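Local structure of cytoplasmic Protein STM1381 (Salmonella enterica subsp. enterica serovar Typhimurium, 3SOZ) at residues Leu185-Lys188 with Glu189-Val193; Ala195-Gly199 with Asp200-Val204; Asn241-His244 with Thr245-Lys248. The protein is of unknown function but probably belongs to the glutamine amidotransferase-like proteins, with a class I glutaminase-type domain. All coordinates share one frame; numbering follows the deposited sequence.

Interaction 1: residues Leu185-Lys188 with Glu189-Val193; sequences LIAK and ENSQV
S191 turns its hydroxyl back to the carbonyl of K188 through a first torsion of 74°, which lodges OG between the serine's own backbone N and C. In V193, CG1 stands anti to the backbone N (chi1 179°), and this leaves CG2 as the branch that faces A187. OG of S191 is placed to donate a hydrogen bond to O of K188; the modelled separation of 2.4 Å is too short to be taken literally at this resolution. Further back, CB of A187 meets CG2 of V193 at 3.6 Å, a small apolar contact between the two strand ends, and OG of S191 lies 3.9 Å from the same CB of A187. The chain reverses through an inverse gamma turn centred on N190, where N of S191 makes a weak bond of 2.9 Å to O of E189. K188 extends its chain away from the serine, and NZ bonds to the carbonyl O of L141. The contact lies at the surface, and its chemistry implies a loop connection probably held by a serine-to-carbonyl bond and a methyl pair, rather than by backbone pairing between the two segments.

Interaction 2: residues Ala195-Gly199 with Asp200-Val204; sequences AEING and DPLLV
I197 and D200 close the tight end of this hairpin with two reciprocal backbone bonds. N of I197 reaches O of D200 at 2.8 Å, almost straight at 167°, and N of D200 returns to O of I197 at 2.6 Å with a more bent path of 144°. N198 and G199 occupy the corners of the type I' turn between them, both with positive phi, the usual two-residue reversal for tightly connected antiparallel strands. On the buried side, CG2 of I197 lies 3.8 Å from CB of L202, and the two side chains cross at a slant. L202 sets CG anti to its backbone N (chi1 -175°), and its CD1 approaches CB of A195 at 4.1 Å; CB of L203 joins from the neighbouring position at 3.9 Å from CB of A195. E196 and P201 form the regular non-hydrogen-bonded pair next along the ladder, their side chains diverging. Beyond it the pairing loosens: O of A195 takes N of L202 at 3.1 Å from above the carbonyl plane, whereas its bond from N of L203 is long and weak, where the chain turns a corner. The exposed N198 marks the solvent end, yet even there the polar groups are tied down, ND2 of N198 and OD2 of D200 both hydrogen-bonding to OH of Y182. The chemistry implies a hairpin set by backbone bonds at its turn and by aliphatic packing beneath, with the tyrosine hydroxyl tying a turn corner, N198, and the residue after the turn, D200, to strand 175-187.

Interaction 3: residues Asn241-His244 with Thr245-Lys248; sequences NVLH and TIKK
T245 bonds through its backbone N to O of N241, 2.8 Å away with an angle of 157°, the ordinary i to i+4 helical link. OG1 of T245 also lies toward O of N241, in a hydrogen bond whose modelled length of 2.4 Å is doubtful. With OG1 anti to the carbonyl carbon (chi1 -47°), the hydroxyl points back along the helix; the threonine side chain also touches H167 and I169. At the next residue, N of I246 reaches O of V242 at 3.2 Å and, more weakly, O of L243. N of K247 then takes O of H244 at 3.1 Å, an i to i+3 bond entering from well above the carbonyl plane. Among the side chains, CD1 of L243 and CD1 of I246 come to 4.4 Å, a loose apolar touch. N241 to I246 belong to helix 235-246, which packs against the mixed sheet at its parallel strands 113-117 and 211-216, consistent with the glutaminase-like class I fold. V242, L243 and I246 all rest on L115 of strand 113-117, and V242 and I246 also meet C214 of strand 211-216. T245 and I246 touch M205 of strand 200-208, while H244 and K247 lie against M4 near the chain's start. Beyond the helix, O of K247 accepts a hydrogen bond from NZ of K212, and NZ of K248 bonds to the carbonyl O of A69.

Along the chain the three contacts come in series, with no nesting or crossing. Interaction 1 closes the short connection from strand 175-187 into strand 192-197. Interaction 2 follows on that second strand and closes the hairpin with strand 200-208. These two touch: the ring of P201 packs on the backbone of L185 to A187, and CG1 of V193 approaches O of L203, with contact centres about 10 Å apart. Interaction 3 lies at the end of helix 235-246 and in the tail after it. It touches neither of the others, its nearest atoms lying about 5 Å from interaction 2, but T245 and I246 rest on M205 of strand 200-208, the strand that interaction 2 leads into.

Interaction 1: residues Leu185-Lys188 with Glu189-Val193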
loop_
_atom_site.group_PDB
_atom_site.type_symbol
_atom_site.label_atom_id
_atom_site.label_comp_id
_atom_site.label_asym_id
_atom_site.label_seq_id
_atom_site.Cartn_x
_atom_site.Cartn_y
_atom_site.Cartn_z
ATOM N N LEU A 185 9.809 14.066 4.948
ATOM C CA LEU A 185 10.132 14.728 3.699
ATOM C C LEU A 185 11.619 15.097 3.606
ATOM O O LEU A 185 12.404 14.978 4.559
ATOM C CB LEU A 185 9.302 15.998 3.553
ATOM C CG LEU A 185 7.801 15.742 3.666
ATOM C CD1 LEU A 185 7.078 16.964 4.069
ATOM C CD2 LEU A 185 7.295 15.249 2.370
ATOM N N ILE A 186 11.998 15.531 2.414
ATOM C CA ILE A 186 13.360 15.923 2.099
ATOM C C ILE A 186 13.257 17.310 1.465
ATOM O O ILE A 186 12.454 17.503 0.546
ATOM C CB ILE A 186 13.954 14.947 1.061
ATOM C CG1 ILE A 186 14.169 13.571 1.686
ATOM C CG2 ILE A 186 15.245 15.536 0.422
ATOM C CD1 ILE A 186 14.435 12.424 0.657
ATOM N N ALA A 187 14.038 18.279 1.935
ATOM C CA ALA A 187 14.002 19.611 1.274
ATOM C C ALA A 187 14.573 19.575 -0.164
ATOM O O ALA A 187 15.572 18.919 -0.438
ATOM C CB ALA A 187 14.666 20.658 2.124
ATOM N N LYS A 188 13.891 20.214 -1.100
ATOM C CA LYS A 188 14.447 20.389 -2.456
ATOM C C LYS A 188 15.566 21.479 -2.455
ATOM O O LYS A 188 15.684 22.257 -1.497
ATOM C CB LYS A 188 13.324 20.763 -3.436
ATOM C CG LYS A 188 12.441 19.630 -3.915
ATOM C CD LYS A 188 11.131 20.160 -4.572
ATOM C CE LYS A 188 10.574 19.211 -5.680
ATOM N NZ LYS A 188 9.158 19.496 -6.112
ATOM N N GLU A 189 16.373 21.561 -3.515
ATOM C CA GLU A 189 17.442 22.586 -3.571
ATOM C C GLU A 189 17.036 24.057 -3.337
ATOM O O GLU A 189 17.481 24.691 -2.370
ATOM C CB GLU A 189 18.324 22.419 -4.805
ATOM C CG GLU A 189 19.442 21.391 -4.557
ATOM C CD GLU A 189 20.536 21.380 -5.657
ATOM O OE1 GLU A 189 20.222 21.637 -6.863
ATOM O OE2 GLU A 189 21.716 21.103 -5.303
ATOM N N ASN A 190 16.214 24.630 -4.191
ATOM C CA ASN A 190 15.949 26.049 -3.995
ATOM C C ASN A 190 14.742 26.237 -3.118
ATOM O O ASN A 190 13.611 26.453 -3.569
ATOM C CB ASN A 190 15.967 26.818 -5.320
ATOM C CG ASN A 190 17.292 26.586 -6.080
ATOM O OD1 ASN A 190 18.404 26.769 -5.524
ATOM N ND2 ASN A 190 17.178 26.111 -7.324
ATOM N N SER A 191 15.025 26.085 -1.831
ATOM C CA SER A 191 13.991 25.988 -0.791
ATOM C C SER A 191 14.573 26.188 0.602
ATOM O O SER A 191 15.707 25.795 0.885
ATOM C CB SER A 191 13.241 24.640 -0.856
ATOM O OG SER A 191 14.049 23.587 -0.361
ATOM N N GLN A 192 13.787 26.792 1.476
ATOM C CA GLN A 192 14.327 27.166 2.763
ATOM C C GLN A 192 13.539 26.534 3.915
ATOM O O GLN A 192 12.320 26.673 3.992
ATOM C CB GLN A 192 14.541 28.700 2.881
ATOM C CG GLN A 192 13.290 29.623 2.733
ATOM C CD GLN A 192 13.045 30.259 1.302
ATOM O OE1 GLN A 192 13.723 29.930 0.301
ATOM N NE2 GLN A 192 12.039 31.168 1.229
ATOM N N VAL A 193 14.267 25.801 4.765
ATOM C CA VAL A 193 13.733 25.035 5.880
ATOM C C VAL A 193 13.769 25.914 7.118
ATOM O O VAL A 193 14.832 26.342 7.555
ATOM C CB VAL A 193 14.585 23.770 6.155
ATOM C CG1 VAL A 193 14.031 23.007 7.320
ATOM C CG2 VAL A 193 14.657 22.890 4.945
#

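Interaction 2: residues Ala195-Gly199 with Asp200-Val204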
loop_
_atom_site.group_PDB
_atom_site.type_symbol
_atom_site.label_atom_id
_atom_site.label_comp_id
_atom_site.label_asym_id
_atom_site.label_seq_id
_atom_site.Cartn_x
_atom_site.Cartn_y
_atom_site.Cartn_z
ATOM N N ALA A 195 12.312 25.067 10.246
ATOM C CA ALA A 195 12.084 24.306 11.494
ATOM C C ALA A 195 12.299 22.868 11.181
ATOM O O ALA A 195 12.086 22.461 10.074
ATOM C CB ALA A 195 10.689 24.480 11.996
ATOM N N GLU A 196 12.726 22.095 12.166
ATOM C CA GLU A 196 12.947 20.666 11.972
ATOM C C GLU A 196 12.452 19.824 13.147
ATOM O O GLU A 196 12.348 20.300 14.263
ATOM C CB GLU A 196 14.411 20.381 11.692
ATOM C CG GLU A 196 14.842 20.768 10.316
ATOM C CD GLU A 196 16.243 20.242 9.965
ATOM O OE1 GLU A 196 17.193 20.482 10.744
ATOM O OE2 GLU A 196 16.386 19.581 8.895
ATOM N N ILE A 197 12.139 18.571 12.879
ATOM C CA ILE A 197 11.625 17.672 13.909
ATOM C C ILE A 197 12.380 16.382 13.722
ATOM O O ILE A 197 12.721 16.050 12.589
ATOM C CB ILE A 197 10.073 17.523 13.798
ATOM C CG1 ILE A 197 9.499 16.727 14.967
ATOM C CG2 ILE A 197 9.654 17.026 12.397
ATOM C CD1 ILE A 197 8.056 16.921 15.144
ATOM N N ASN A 198 12.742 15.726 14.829
ATOM C CA ASN A 198 13.437 14.434 14.808
ATOM C C ASN A 198 14.437 14.360 13.661
ATOM O O ASN A 198 14.575 13.331 13.003
ATOM C CB ASN A 198 12.388 13.311 14.720
ATOM C CG ASN A 198 12.967 11.918 14.883
ATOM O OD1 ASN A 198 13.720 11.647 15.805
ATOM N ND2 ASN A 198 12.582 11.014 13.994
ATOM N N GLY A 199 15.115 15.484 13.403
ATOM C CA GLY A 199 16.188 15.573 12.390
ATOM C C GLY A 199 15.691 15.472 10.957
ATOM O O GLY A 199 16.418 14.961 10.088
ATOM N N ASP A 200 14.457 15.948 10.716
ATOM C CA ASP A 200 13.823 15.930 9.404
ATOM C C ASP A 200 13.097 17.255 9.239
ATOM O O ASP A 200 12.775 17.895 10.241
ATOM C CB ASP A 200 12.774 14.813 9.326
ATOM C CG ASP A 200 13.372 13.451 9.114
ATOM O OD1 ASP A 200 14.378 13.368 8.378
ATOM O OD2 ASP A 200 12.821 12.454 9.682
ATOM N N PRO A 201 12.786 17.657 7.985
ATOM C CA PRO A 201 12.075 18.932 7.741
ATOM C C PRO A 201 10.734 19.022 8.413
ATOM O O PRO A 201 10.001 18.051 8.446
ATOM C CB PRO A 201 11.848 18.915 6.241
ATOM C CG PRO A 201 12.906 18.055 5.702
ATOM C CD PRO A 201 13.350 17.096 6.749
ATOM N N LEU A 202 10.371 20.177 8.919
ATOM C CA LEU A 202 9.042 20.314 9.428
ATOM C C LEU A 202 8.312 21.470 8.758
ATOM O O LEU A 202 7.107 21.389 8.519
ATOM C CB LEU A 202 9.068 20.458 10.939
ATOM C CG LEU A 202 7.785 20.509 11.810
ATOM C CD1 LEU A 202 7.523 21.880 12.436
ATOM C CD2 LEU A 202 6.500 19.925 11.166
ATOM N N LEU A 203 9.037 22.546 8.452
ATOM C CA LEU A 203 8.448 23.737 7.840
ATOM C C LEU A 203 9.332 24.049 6.679
ATOM O O LEU A 203 10.496 24.364 6.853
ATOM C CB LEU A 203 8.472 24.919 8.790
ATOM C CG LEU A 203 7.173 25.705 8.903
ATOM C CD1 LEU A 203 7.448 27.092 9.437
ATOM C CD2 LEU A 203 6.439 25.764 7.570
ATOM N N VAL A 204 8.806 23.882 5.481
ATOM C CA VAL A 204 9.593 24.118 4.301
ATOM C C VAL A 204 8.897 25.150 3.458
ATOM O O VAL A 204 7.678 25.078 3.198
ATOM C CB VAL A 204 9.863 22.829 3.530
ATOM C CG1 VAL A 204 10.670 23.096 2.292
ATOM C CG2 VAL A 204 10.597 21.889 4.408
#

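Interaction 3: residues Asn241-His244 with Thr245-Lys248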
loop_
_atom_site.group_PDB
_atom_site.type_symbol
_atom_site.label_atom_id
_atom_site.label_comp_id
_atom_site.label_asym_id
_atom_site.label_seq_id
_atom_site.Cartn_x
_atom_site.Cartn_y
_atom_site.Cartn_z
ATOM N N ASN A 241 0.751 33.841 10.461
ATOM C CA ASN A 241 2.013 34.180 9.824
ATOM C C ASN A 241 2.320 33.314 8.625
ATOM O O ASN A 241 2.904 33.801 7.661
ATOM C CB ASN A 241 3.188 34.038 10.778
ATOM C CG ASN A 241 3.443 35.289 11.625
ATOM O OD1 ASN A 241 2.535 35.908 12.172
ATOM N ND2 ASN A 241 4.720 35.625 11.771
ATOM N N VAL A 242 1.974 32.027 8.680
ATOM C CA VAL A 242 2.294 31.110 7.590
ATOM C C VAL A 242 1.546 31.569 6.337
ATOM O O VAL A 242 2.078 31.587 5.214
ATOM C CB VAL A 242 1.872 29.649 7.924
ATOM C CG1 VAL A 242 2.338 28.678 6.819
ATOM C CG2 VAL A 242 2.454 29.218 9.240
ATOM N N LEU A 243 0.292 31.922 6.567
ATOM C CA LEU A 243 -0.599 32.372 5.531
ATOM C C LEU A 243 -0.143 33.715 4.969
ATOM O O LEU A 243 0.178 33.806 3.796
ATOM C CB LEU A 243 -2.020 32.428 6.084
ATOM C CG LEU A 243 -2.970 31.278 5.713
ATOM C CD1 LEU A 243 -2.263 29.993 5.283
ATOM C CD2 LEU A 243 -3.881 31.015 6.871
ATOM N N HIS A 244 -0.071 34.751 5.802
ATOM C CA HIS A 244 0.530 36.009 5.350
ATOM C C HIS A 244 1.843 35.781 4.574
ATOM O O HIS A 244 2.029 36.354 3.517
ATOM C CB HIS A 244 0.678 37.041 6.485
ATOM C CG HIS A 244 -0.633 37.579 6.992
ATOM N ND1 HIS A 244 -0.961 37.615 8.336
ATOM C CD2 HIS A 244 -1.702 38.096 6.333
ATOM C CE1 HIS A 244 -2.167 38.140 8.483
ATOM N NE2 HIS A 244 -2.639 38.440 7.283
ATOM N N THR A 245 2.718 34.910 5.044
ATOM C CA THR A 245 3.949 34.631 4.298
ATOM C C THR A 245 3.719 34.178 2.844
ATOM O O THR A 245 4.502 34.534 1.955
ATOM C CB THR A 245 4.812 33.617 5.025
ATOM O OG1 THR A 245 4.903 34.008 6.392
ATOM C CG2 THR A 245 6.200 33.532 4.433
ATOM N N ILE A 246 2.657 33.409 2.594
ATOM C CA ILE A 246 2.348 32.973 1.218
ATOM C C ILE A 246 1.307 33.819 0.459
ATOM O O ILE A 246 0.963 33.472 -0.674
ATOM C CB ILE A 246 1.938 31.459 1.106
ATOM C CG1 ILE A 246 0.705 31.154 1.942
ATOM C CG2 ILE A 246 3.084 30.546 1.443
ATOM C CD1 ILE A 246 0.002 29.919 1.480
ATOM N N LYS A 247 0.813 34.904 1.062
ATOM C CA LYS A 247 -0.130 35.811 0.375
ATOM C C LYS A 247 0.377 36.216 -1.017
ATOM O O LYS A 247 1.539 36.629 -1.179
ATOM C CB LYS A 247 -0.451 37.059 1.208
ATOM C CG LYS A 247 -1.673 37.823 0.722
ATOM C CD LYS A 247 -1.671 39.250 1.235
ATOM C CE LYS A 247 -2.946 40.002 0.834
ATOM N NZ LYS A 247 -3.044 41.348 1.495
ATOM N N LYS A 248 -0.510 36.089 -2.008
ATOM C CA LYS A 248 -0.120 36.179 -3.427
ATOM C C LYS A 248 0.352 37.581 -3.931
ATOM O O LYS A 248 -0.402 38.419 -4.464
ATOM C CB LYS A 248 -1.172 35.518 -4.351
ATOM C CG LYS A 248 -2.440 36.309 -4.672
ATOM C CD LYS A 248 -2.883 36.004 -6.127
ATOM C CE LYS A 248 -4.381 36.226 -6.347
ATOM N NZ LYS A 248 -4.892 35.223 -7.334
ATOM O OXT LYS A 248 1.550 37.897 -3.808
#